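Local coordinates for core protein VP4 (Bluetongue virus, PDB 2JHP) that caps viral messenger RNA as a multifunctional core enzyme, using S-adenosylmethionine-dependent methyltransferase sites among its activities, at residues Y444-F449 against P493-N498. Sequence-based numbering, arbitrary orientation.
Sequences YDYDDF and PAWAMN. With GUN (guanine), chain E.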
ATOM      1  N   TYR A 444       7.114 -15.819  -5.083  1.00 32.36           N
ATOM      2  CA  TYR A 444       5.722 -16.109  -5.446  1.00 31.76           C
ATOM      3  C   TYR A 444       4.658 -15.088  -5.015  1.00 29.92           C
ATOM      4  O   TYR A 444       4.827 -14.364  -4.021  1.00 31.76           O
ATOM      5  CB  TYR A 444       5.384 -17.498  -4.902  1.00 45.00           C
ATOM      6  CG  TYR A 444       6.621 -18.249  -4.437  1.00 25.06           C
ATOM      7  CD1 TYR A 444       7.325 -19.083  -5.306  1.00 13.18           C
ATOM      8  CD2 TYR A 444       7.111 -18.092  -3.130  1.00 90.03           C
ATOM      9  CE1 TYR A 444       8.474 -19.756  -4.881  1.00 23.75           C
ATOM     10  CE2 TYR A 444       8.259 -18.764  -2.698  1.00 40.83           C
ATOM     11  CZ  TYR A 444       8.934 -19.596  -3.582  1.00 67.81           C
ATOM     12  OH  TYR A 444      10.065 -20.273  -3.171  1.00 42.43           O
ATOM     13  N   ASP A 445       3.564 -15.056  -5.782  1.00 48.02           N
ATOM     14  CA  ASP A 445       2.462 -14.083  -5.637  1.00 40.11           C
ATOM     15  C   ASP A 445       2.907 -12.612  -5.721  1.00 19.45           C
ATOM     16  O   ASP A 445       2.211 -11.706  -5.231  1.00 27.65           O
ATOM     17  CB  ASP A 445       1.632 -14.347  -4.367  1.00 29.49           C
ATOM     18  CG  ASP A 445       1.017 -15.745  -4.342  1.00 60.87           C
ATOM     19  OD1 ASP A 445       0.548 -16.165  -3.261  1.00101.04           O
ATOM     20  OD2 ASP A 445       1.004 -16.428  -5.391  1.00180.11           O
ATOM     21  N   TYR A 446       4.057 -12.374  -6.354  1.00 17.39           N
ATOM     22  CA  TYR A 446       4.539 -11.012  -6.558  1.00 20.51           C
ATOM     23  C   TYR A 446       5.264 -10.861  -7.900  1.00 20.54           C
ATOM     24  O   TYR A 446       6.314 -11.473  -8.126  1.00 23.69           O
ATOM     25  CB  TYR A 446       5.395 -10.545  -5.374  1.00 31.23           C
ATOM     26  CG  TYR A 446       5.164  -9.088  -5.047  1.00 18.35           C
ATOM     27  CD1 TYR A 446       3.937  -8.661  -4.538  1.00 13.18           C
ATOM     28  CD2 TYR A 446       6.168  -8.127  -5.256  1.00 29.69           C
ATOM     29  CE1 TYR A 446       3.711  -7.310  -4.244  1.00  9.41           C
ATOM     30  CE2 TYR A 446       5.953  -6.776  -4.962  1.00  6.99           C
ATOM     31  CZ  TYR A 446       4.720  -6.374  -4.461  1.00 38.05           C
ATOM     32  OH  TYR A 446       4.482  -5.049  -4.175  1.00 31.64           O
ATOM     33  N   ASP A 447       4.688 -10.027  -8.765  1.00 13.93           N
ATOM     34  CA  ASP A 447       5.080  -9.910 -10.169  1.00 23.28           C
ATOM     35  C   ASP A 447       5.978  -8.700 -10.485  1.00 30.84           C
ATOM     36  O   ASP A 447       5.739  -7.961 -11.445  1.00 16.79           O
ATOM     37  CB  ASP A 447       3.808  -9.843 -11.015  1.00  7.33           C
ATOM     38  CG  ASP A 447       4.084  -9.962 -12.516  1.00 -7.57           C
ATOM     39  OD1 ASP A 447       4.546 -11.042 -12.975  1.00 44.31           O
ATOM     40  OD2 ASP A 447       3.815  -8.969 -13.239  1.00 47.42           O
ATOM     41  N   ASP A 448       7.016  -8.500  -9.688  1.00 15.40           N
ATOM     42  CA  ASP A 448       7.925  -7.383  -9.905  1.00 19.18           C
ATOM     43  C   ASP A 448       9.260  -7.876 -10.434  1.00 10.82           C
ATOM     44  O   ASP A 448       9.639  -9.015 -10.202  1.00 20.97           O
ATOM     45  CB  ASP A 448       8.138  -6.616  -8.600  1.00  9.88           C
ATOM     46  CG  ASP A 448       7.115  -5.507  -8.392  1.00 16.79           C
ATOM     47  OD1 ASP A 448       7.459  -4.470  -7.766  1.00 15.98           O
ATOM     48  OD2 ASP A 448       5.969  -5.666  -8.856  1.00 31.25           O
ATOM     49  N   PHE A 449       9.965  -7.015 -11.163  1.00 10.84           N
ATOM     50  CA  PHE A 449      11.344  -7.280 -11.513  1.00 -8.98           C
ATOM     51  C   PHE A 449      12.236  -6.622 -10.467  1.00  4.89           C
ATOM     52  O   PHE A 449      11.883  -5.587  -9.895  1.00 10.82           O
ATOM     53  CB  PHE A 449      11.655  -6.776 -12.923  1.00 -7.04           C
ATOM     54  CG  PHE A 449      11.585  -5.275 -13.076  1.00 16.02           C
ATOM     55  CD1 PHE A 449      12.722  -4.469 -12.871  1.00  4.89           C
ATOM     56  CD2 PHE A 449      10.400  -4.659 -13.450  1.00 14.96           C
ATOM     57  CE1 PHE A 449      12.671  -3.104 -13.031  1.00 -9.76           C
ATOM     58  CE2 PHE A 449      10.354  -3.269 -13.602  1.00  9.91           C
ATOM     59  CZ  PHE A 449      11.491  -2.504 -13.389  1.00 10.97           C
ATOM     60  N   PRO A 493      10.577  -9.108   8.697  1.00 12.53           N
ATOM     61  CA  PRO A 493      11.840  -8.509   8.248  1.00 12.09           C
ATOM     62  C   PRO A 493      12.384  -9.044   6.909  1.00 15.07           C
ATOM     63  O   PRO A 493      12.911  -8.261   6.107  1.00 23.26           O
ATOM     64  CB  PRO A 493      12.785  -8.786   9.423  1.00 17.83           C
ATOM     65  CG  PRO A 493      11.841  -8.849  10.624  1.00  0.47           C
ATOM     66  CD  PRO A 493      10.680  -9.623  10.076  1.00 13.64           C
ATOM     67  N   ALA A 494      12.243 -10.344   6.661  1.00  9.29           N
ATOM     68  CA  ALA A 494      12.656 -10.933   5.383  1.00 12.13           C
ATOM     69  C   ALA A 494      11.894 -10.312   4.202  1.00 10.49           C
ATOM     70  O   ALA A 494      12.484  -9.948   3.178  1.00 16.64           O
ATOM     71  CB  ALA A 494      12.466 -12.431   5.409  1.00 30.37           C
ATOM     72  N   TRP A 495      10.583 -10.184   4.363  1.00 13.22           N
ATOM     73  CA  TRP A 495       9.743  -9.579   3.361  1.00 13.25           C
ATOM     74  C   TRP A 495      10.176  -8.143   3.088  1.00 38.05           C
ATOM     75  O   TRP A 495      10.456  -7.784   1.949  1.00 18.80           O
ATOM     76  CB  TRP A 495       8.272  -9.635   3.789  1.00  9.36           C
ATOM     77  CG  TRP A 495       7.387  -8.974   2.801  1.00 18.10           C
ATOM     78  CD1 TRP A 495       6.759  -7.770   2.944  1.00  6.53           C
ATOM     79  CD2 TRP A 495       7.065  -9.445   1.484  1.00 11.93           C
ATOM     80  NE1 TRP A 495       6.051  -7.473   1.805  1.00 15.64           N
ATOM     81  CE2 TRP A 495       6.210  -8.486   0.899  1.00 15.08           C
ATOM     82  CE3 TRP A 495       7.383 -10.600   0.759  1.00 24.89           C
ATOM     83  CZ2 TRP A 495       5.679  -8.636  -0.395  1.00 12.19           C
ATOM     84  CZ3 TRP A 495       6.856 -10.753  -0.525  1.00  8.53           C
ATOM     85  CH2 TRP A 495       6.019  -9.771  -1.090  1.00 12.91           C
ATOM     86  N   ALA A 496      10.231  -7.334   4.145  1.00 16.92           N
ATOM     87  CA  ALA A 496      10.692  -5.943   4.082  1.00 15.18           C
ATOM     88  C   ALA A 496      11.999  -5.838   3.295  1.00 16.72           C
ATOM     89  O   ALA A 496      12.159  -4.945   2.480  1.00 21.43           O
ATOM     90  CB  ALA A 496      10.854  -5.378   5.491  1.00 13.36           C
ATOM     91  N   MET A 497      12.886  -6.806   3.506  1.00 14.70           N
ATOM     92  CA  MET A 497      14.186  -6.864   2.845  1.00 23.47           C
ATOM     93  C   MET A 497      14.191  -7.234   1.362  1.00 28.42           C
ATOM     94  O   MET A 497      15.247  -7.210   0.737  1.00 16.20           O
ATOM     95  CB  MET A 497      15.137  -7.759   3.633  1.00 26.10           C
ATOM     96  CG  MET A 497      15.760  -7.047   4.814  1.00 35.21           C
ATOM     97  SD  MET A 497      16.716  -8.090   5.901  1.00 21.21           S
ATOM     98  CE  MET A 497      18.310  -7.942   5.136  1.00 15.34           C
ATOM     99  N   ASN A 498      13.029  -7.568   0.799  1.00 16.26           N
ATOM    100  CA  ASN A 498      12.884  -7.657  -0.651  1.00  9.19           C
ATOM    101  C   ASN A 498      12.767  -6.300  -1.329  1.00 15.82           C
ATOM    102  O   ASN A 498      12.782  -6.228  -2.558  1.00 17.32           O
ATOM    103  CB  ASN A 498      11.638  -8.454  -1.014  1.00 21.26           C
ATOM    104  CG  ASN A 498      11.773  -9.932  -0.700  1.00 27.00           C
ATOM    105  OD1 ASN A 498      12.806 -10.549  -0.955  1.00 25.26           O
ATOM    106  ND2 ASN A 498      10.718 -10.507  -0.148  1.00 25.09           N
TER
HETATM  107  N9  GUN E1648       0.045  -3.471   1.179  1.00127.74           N
HETATM  108  C8  GUN E1648      -0.645  -3.409   0.040  1.00 89.91           C
HETATM  109  N7  GUN E1648       0.088  -3.933  -0.946  1.00109.04           N
HETATM  110  C5  GUN E1648       1.251  -4.337  -0.437  1.00119.52           C
HETATM  111  C6  GUN E1648       2.382  -4.946  -0.984  1.00 82.38           C
HETATM  112  O6  GUN E1648       2.434  -5.218  -2.182  1.00107.82           O
HETATM  113  N1  GUN E1648       3.467  -5.249  -0.150  1.00 61.64           N
HETATM  114  C2  GUN E1648       3.378  -4.922   1.212  1.00 22.19           C
HETATM  115  N2  GUN E1648       4.379  -5.193   2.026  1.00 50.40           N
HETATM  116  N3  GUN E1648       2.272  -4.335   1.703  1.00 50.39           N
HETATM  117  C4  GUN E1648       1.221  -4.040   0.921  1.00119.15           C
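Tyr446 and Trp495 meet in an edge-to-face (T-shaped) aromatic pair that forms part of a guanine pocket in a Rossmann-like methyltransferase fold. The mixed sheet holding strands 433-437 and 499-503 has the strand order of that fold, 3-2-1-4-5-7-6. Tyr446 lies in the loop following strand 433-437, and Trp495 on the short helix just before strand 499-503. The ring planes stand at 81°, with the tyrosine centroid 5.5 Å from that of the six-membered indole ring. Trp495 is the edge partner: its CH2 sits over one face of Tyr446, displaced toward the rim and 4.1 Å from Tyr446 CG. With chi1 at 178°, Trp495 CG lies opposite the backbone N and the benzo end of the indole extends to the loop. No hydrogen bond joins the two segments; of the 86 Å² buried in all, Tyr446 and Trp495 supply nearly everything. Arg114 makes a cation-pi interaction with Trp495, while Phe410 touches Tyr446. A bound S-adenosyl-L-homocysteine lies about 6 Å from the Tyr446 side chain, consistent with a cap methyltransferase site. Trp495 NE1 approaches guanine N2 to 2.8 Å, and Tyr446 OH donates a 2.9 Å hydrogen bond to guanine O6.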